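Local coordinates for Alr4995 protein (Nostoc sp., PDB 6LRF) that probably acts as a bifunctional arginine dihydrolase and ornithine cyclodeaminase, hydrolysing arginine to ornithine and cyclising ornithine to proline with release of ammonia, at residues 111-122 and 139-148. Sequence-based numbering, arbitrary orientation.
Sequences LPKDLPFEGAGD and RSELDSHPYL
Arg139 meets Glu118 in a buried salt bridge, NH1 to OE1 at 2.7 Å; NH1 uses the syn lone pair of OE1, which lies near the guanidinium plane, and the two charged planes stand 71° apart. CG lies against Glu118 OE1, and the bend at chi2 (-60°) brings CD back beside the same carboxylate. His168 bonds the same oxygen, and Arg139 NH2 reaches Ile21 O. Replacing Arg139 with a leucine would probably leave Glu118 without its counter-charge and Ile21 O without this donor. Next in the chain, Ser140 OG donates to the anti lone pair of Asp122 OD2 (2.5 Å) and accepts from Glu118 N (3.0 Å). Ser140 N meets Asp122 OD2 too, at 3.1 Å, and a water joins OD2 to Arg139 N. Within the GME-family domain, an alpha/beta propeller, these bonds tie the loop entering strand 123-125 to the turn leading into helix 145-152. Glu141 N gives Pro116 O a nearly straight bond of 3.0 Å. Beyond it the contact turns apolar. With CG anti to the backbone N (chi1 -165°), Leu115 lays CD1 against the CB atoms of Glu141 and Asp143, and CD2 obliquely against Tyr147 CE2 (3.5 Å). Pro112 CD covers one face of that tyrosine ring. Leu148 CD2 sits over a face of Phe117, 3.8 Å from the ring centroid. Arg325 of the second subunit packs on Leu115.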
loop_
_atom_site.group_PDB
_atom_site.type_symbol
_atom_site.label_atom_id
_atom_site.label_comp_id
_atom_site.label_asym_id
_atom_site.label_seq_id
_atom_site.Cartn_x
_atom_site.Cartn_y
_atom_site.Cartn_z
ATOM N N LEU B 111 37.167 -33.127 24.563
ATOM C CA LEU B 111 37.320 -32.169 23.472
ATOM C C LEU B 111 38.157 -30.988 23.947
ATOM O O LEU B 111 38.236 -30.747 25.157
ATOM C CB LEU B 111 35.944 -31.705 22.990
ATOM C CG LEU B 111 35.263 -32.884 22.300
ATOM C CD1 LEU B 111 33.800 -32.918 22.586
ATOM C CD2 LEU B 111 35.531 -32.807 20.819
ATOM N N PRO B 112 38.790 -30.264 23.009
ATOM C CA PRO B 112 39.345 -28.927 23.306
ATOM C C PRO B 112 38.384 -28.110 24.182
ATOM O O PRO B 112 37.165 -28.261 24.035
ATOM C CB PRO B 112 39.491 -28.299 21.922
ATOM C CG PRO B 112 39.746 -29.473 21.011
ATOM C CD PRO B 112 38.979 -30.648 21.594
ATOM N N LYS B 113 38.890 -27.285 25.095
ATOM C CA LYS B 113 37.992 -26.668 26.072
ATOM C C LYS B 113 37.085 -25.595 25.449
ATOM O O LYS B 113 36.044 -25.252 26.020
ATOM C CB LYS B 113 38.782 -26.093 27.258
ATOM C CG LYS B 113 39.286 -27.189 28.214
ATOM C CD LYS B 113 39.478 -26.720 29.657
ATOM C CE LYS B 113 38.477 -27.411 30.598
ATOM N NZ LYS B 113 38.854 -28.793 31.015
ATOM N N ASP B 114 37.449 -25.095 24.274
ATOM C CA ASP B 114 36.623 -24.102 23.588
ATOM C C ASP B 114 35.790 -24.736 22.470
ATOM O O ASP B 114 35.370 -24.063 21.530
ATOM C CB ASP B 114 37.497 -22.991 23.010
ATOM C CG ASP B 114 38.341 -23.475 21.852
ATOM O OD1 ASP B 114 38.789 -24.645 21.902
ATOM O OD2 ASP B 114 38.555 -22.696 20.897
ATOM N N LEU B 115 35.557 -26.041 22.571
ATOM C CA LEU B 115 34.807 -26.755 21.549
ATOM C C LEU B 115 33.649 -27.505 22.190
ATOM O O LEU B 115 33.767 -28.688 22.503
ATOM C CB LEU B 115 35.721 -27.711 20.798
ATOM C CG LEU B 115 35.207 -28.278 19.484
ATOM C CD1 LEU B 115 34.778 -27.123 18.606
ATOM C CD2 LEU B 115 36.328 -29.071 18.812
ATOM N N PRO B 116 32.531 -26.811 22.404
ATOM C CA PRO B 116 31.411 -27.411 23.136
ATOM C C PRO B 116 30.752 -28.600 22.432
ATOM O O PRO B 116 30.665 -28.671 21.203
ATOM C CB PRO B 116 30.415 -26.243 23.290
ATOM C CG PRO B 116 30.899 -25.166 22.387
ATOM C CD PRO B 116 32.367 -25.357 22.222
ATOM N N PHE B 117 30.306 -29.543 23.252
ATOM C CA PHE B 117 29.618 -30.748 22.794
ATOM C C PHE B 117 28.843 -31.294 23.965
ATOM O O PHE B 117 29.416 -31.474 25.038
ATOM C CB PHE B 117 30.599 -31.789 22.287
ATOM C CG PHE B 117 29.998 -33.152 22.129
ATOM C CD1 PHE B 117 29.158 -33.429 21.066
ATOM C CD2 PHE B 117 30.275 -34.158 23.048
ATOM C CE1 PHE B 117 28.602 -34.686 20.912
ATOM C CE2 PHE B 117 29.721 -35.421 22.907
ATOM C CZ PHE B 117 28.883 -35.688 21.832
ATOM N N GLU B 118 27.552 -31.561 23.802
ATOM C CA GLU B 118 26.762 -31.864 24.993
ATOM C C GLU B 118 26.181 -33.275 25.032
ATOM O O GLU B 118 25.059 -33.496 25.498
ATOM C CB GLU B 118 25.678 -30.798 25.158
ATOM C CG GLU B 118 26.352 -29.435 25.414
ATOM C CD GLU B 118 25.438 -28.378 26.017
ATOM O OE1 GLU B 118 24.205 -28.586 26.053
ATOM O OE2 GLU B 118 25.967 -27.329 26.452
ATOM N N GLY B 119 26.980 -34.236 24.577
ATOM C CA GLY B 119 26.736 -35.638 24.884
ATOM C C GLY B 119 25.634 -36.299 24.091
ATOM O O GLY B 119 25.349 -35.913 22.952
ATOM N N ALA B 120 25.008 -37.305 24.690
ATOM C CA ALA B 120 23.976 -38.043 23.976
ATOM C C ALA B 120 22.738 -37.171 23.799
ATOM O O ALA B 120 21.859 -37.482 23.000
ATOM C CB ALA B 120 23.631 -39.350 24.708
ATOM N N GLY B 121 22.671 -36.077 24.551
ATOM C CA GLY B 121 21.628 -35.089 24.338
ATOM C C GLY B 121 21.698 -34.413 22.968
ATOM O O GLY B 121 20.686 -33.922 22.485
ATOM N N ASP B 122 22.881 -34.399 22.351
ATOM C CA ASP B 122 23.086 -33.799 21.024
ATOM C C ASP B 122 23.592 -34.799 19.995
ATOM O O ASP B 122 23.877 -34.425 18.854
ATOM C CB ASP B 122 24.074 -32.627 21.080
ATOM C CG ASP B 122 23.401 -31.261 20.845
ATOM O OD1 ASP B 122 22.196 -31.231 20.505
ATOM O OD2 ASP B 122 24.084 -30.219 20.979
ATOM N N ARG B 139 24.081 -25.779 20.907
ATOM C CA ARG B 139 24.931 -26.220 22.004
ATOM C C ARG B 139 26.230 -26.827 21.484
ATOM O O ARG B 139 27.308 -26.264 21.686
ATOM C CB ARG B 139 24.170 -27.209 22.890
ATOM C CG ARG B 139 23.053 -26.545 23.715
ATOM C CD ARG B 139 23.598 -25.454 24.658
ATOM N NE ARG B 139 22.543 -24.916 25.517
ATOM C CZ ARG B 139 22.102 -25.493 26.637
ATOM N NH1 ARG B 139 22.628 -26.640 27.063
ATOM N NH2 ARG B 139 21.130 -24.923 27.335
ATOM N N SER B 140 26.134 -27.957 20.795
ATOM C CA SER B 140 27.319 -28.575 20.226
ATOM C C SER B 140 27.759 -27.902 18.933
ATOM O O SER B 140 26.944 -27.606 18.076
ATOM C CB SER B 140 27.068 -30.060 19.971
ATOM O OG SER B 140 26.586 -30.678 21.153
ATOM N N GLU B 141 29.063 -27.707 18.802
ATOM C CA GLU B 141 29.686 -27.147 17.612
ATOM C C GLU B 141 29.848 -28.170 16.508
ATOM O O GLU B 141 30.139 -29.348 16.756
ATOM C CB GLU B 141 31.060 -26.578 17.956
ATOM C CG GLU B 141 31.015 -25.299 18.751
ATOM C CD GLU B 141 30.812 -24.063 17.880
ATOM O OE1 GLU B 141 31.042 -24.140 16.649
ATOM O OE2 GLU B 141 30.429 -23.013 18.441
ATOM N N LEU B 142 29.680 -27.697 15.284
ATOM C CA LEU B 142 29.846 -28.507 14.090
ATOM C C LEU B 142 31.217 -29.172 14.068
ATOM O O LEU B 142 31.358 -30.346 13.686
ATOM C CB LEU B 142 29.644 -27.629 12.846
ATOM C CG LEU B 142 29.858 -28.313 11.497
ATOM C CD1 LEU B 142 28.933 -29.521 11.367
ATOM C CD2 LEU B 142 29.612 -27.292 10.365
ATOM N N ASP B 143 32.227 -28.435 14.518
ATOM C CA ASP B 143 33.591 -28.955 14.536
ATOM C C ASP B 143 33.846 -30.107 15.546
ATOM O O ASP B 143 34.897 -30.740 15.501
ATOM C CB ASP B 143 34.557 -27.812 14.817
ATOM C CG ASP B 143 34.828 -26.961 13.587
ATOM O OD1 ASP B 143 34.428 -27.376 12.474
ATOM O OD2 ASP B 143 35.453 -25.883 13.734
ATOM N N SER B 144 32.917 -30.372 16.455
ATOM C CA SER B 144 33.094 -31.515 17.352
ATOM C C SER B 144 32.821 -32.845 16.640
ATOM O O SER B 144 33.265 -33.905 17.090
ATOM C CB SER B 144 32.194 -31.393 18.588
ATOM O OG SER B 144 30.814 -31.534 18.254
ATOM N N HIS B 145 32.110 -32.798 15.521
ATOM C CA HIS B 145 31.627 -34.021 14.913
ATOM C C HIS B 145 32.752 -34.918 14.378
ATOM O O HIS B 145 32.667 -36.144 14.531
ATOM C CB HIS B 145 30.598 -33.697 13.817
ATOM C CG HIS B 145 29.348 -33.066 14.353
ATOM N ND1 HIS B 145 28.235 -32.818 13.577
ATOM C CD2 HIS B 145 29.030 -32.652 15.603
ATOM C CE1 HIS B 145 27.296 -32.261 14.323
ATOM N NE2 HIS B 145 27.750 -32.158 15.558
ATOM N N PRO B 146 33.803 -34.341 13.766
ATOM C CA PRO B 146 34.903 -35.236 13.363
ATOM C C PRO B 146 35.620 -35.944 14.529
ATOM O O PRO B 146 36.186 -37.013 14.327
ATOM C CB PRO B 146 35.883 -34.297 12.650
ATOM C CG PRO B 146 34.995 -33.162 12.138
ATOM C CD PRO B 146 33.990 -32.971 13.241
ATOM N N TYR B 147 35.613 -35.340 15.713
ATOM C CA TYR B 147 36.207 -35.955 16.891
ATOM C C TYR B 147 35.389 -37.163 17.299
ATOM O O TYR B 147 35.937 -38.211 17.660
ATOM C CB TYR B 147 36.280 -34.953 18.044
ATOM C CG TYR B 147 37.343 -33.886 17.889
ATOM C CD1 TYR B 147 38.625 -34.080 18.381
ATOM C CD2 TYR B 147 37.055 -32.672 17.269
ATOM C CE1 TYR B 147 39.605 -33.092 18.245
ATOM C CE2 TYR B 147 38.022 -31.684 17.129
ATOM C CZ TYR B 147 39.293 -31.900 17.623
ATOM O OH TYR B 147 40.253 -30.925 17.495
ATOM N N LEU B 148 34.069 -37.014 17.230
ATOM C CA LEU B 148 33.177 -38.093 17.595
ATOM C C LEU B 148 33.441 -39.292 16.702
ATOM O O LEU B 148 33.473 -40.445 17.154
ATOM C CB LEU B 148 31.723 -37.666 17.466
ATOM C CG LEU B 148 31.315 -36.401 18.189
ATOM C CD1 LEU B 148 29.824 -36.191 17.993
ATOM C CD2 LEU B 148 31.656 -36.524 19.654
HETATM O O HOH W 1 22.720 -28.042 19.748
#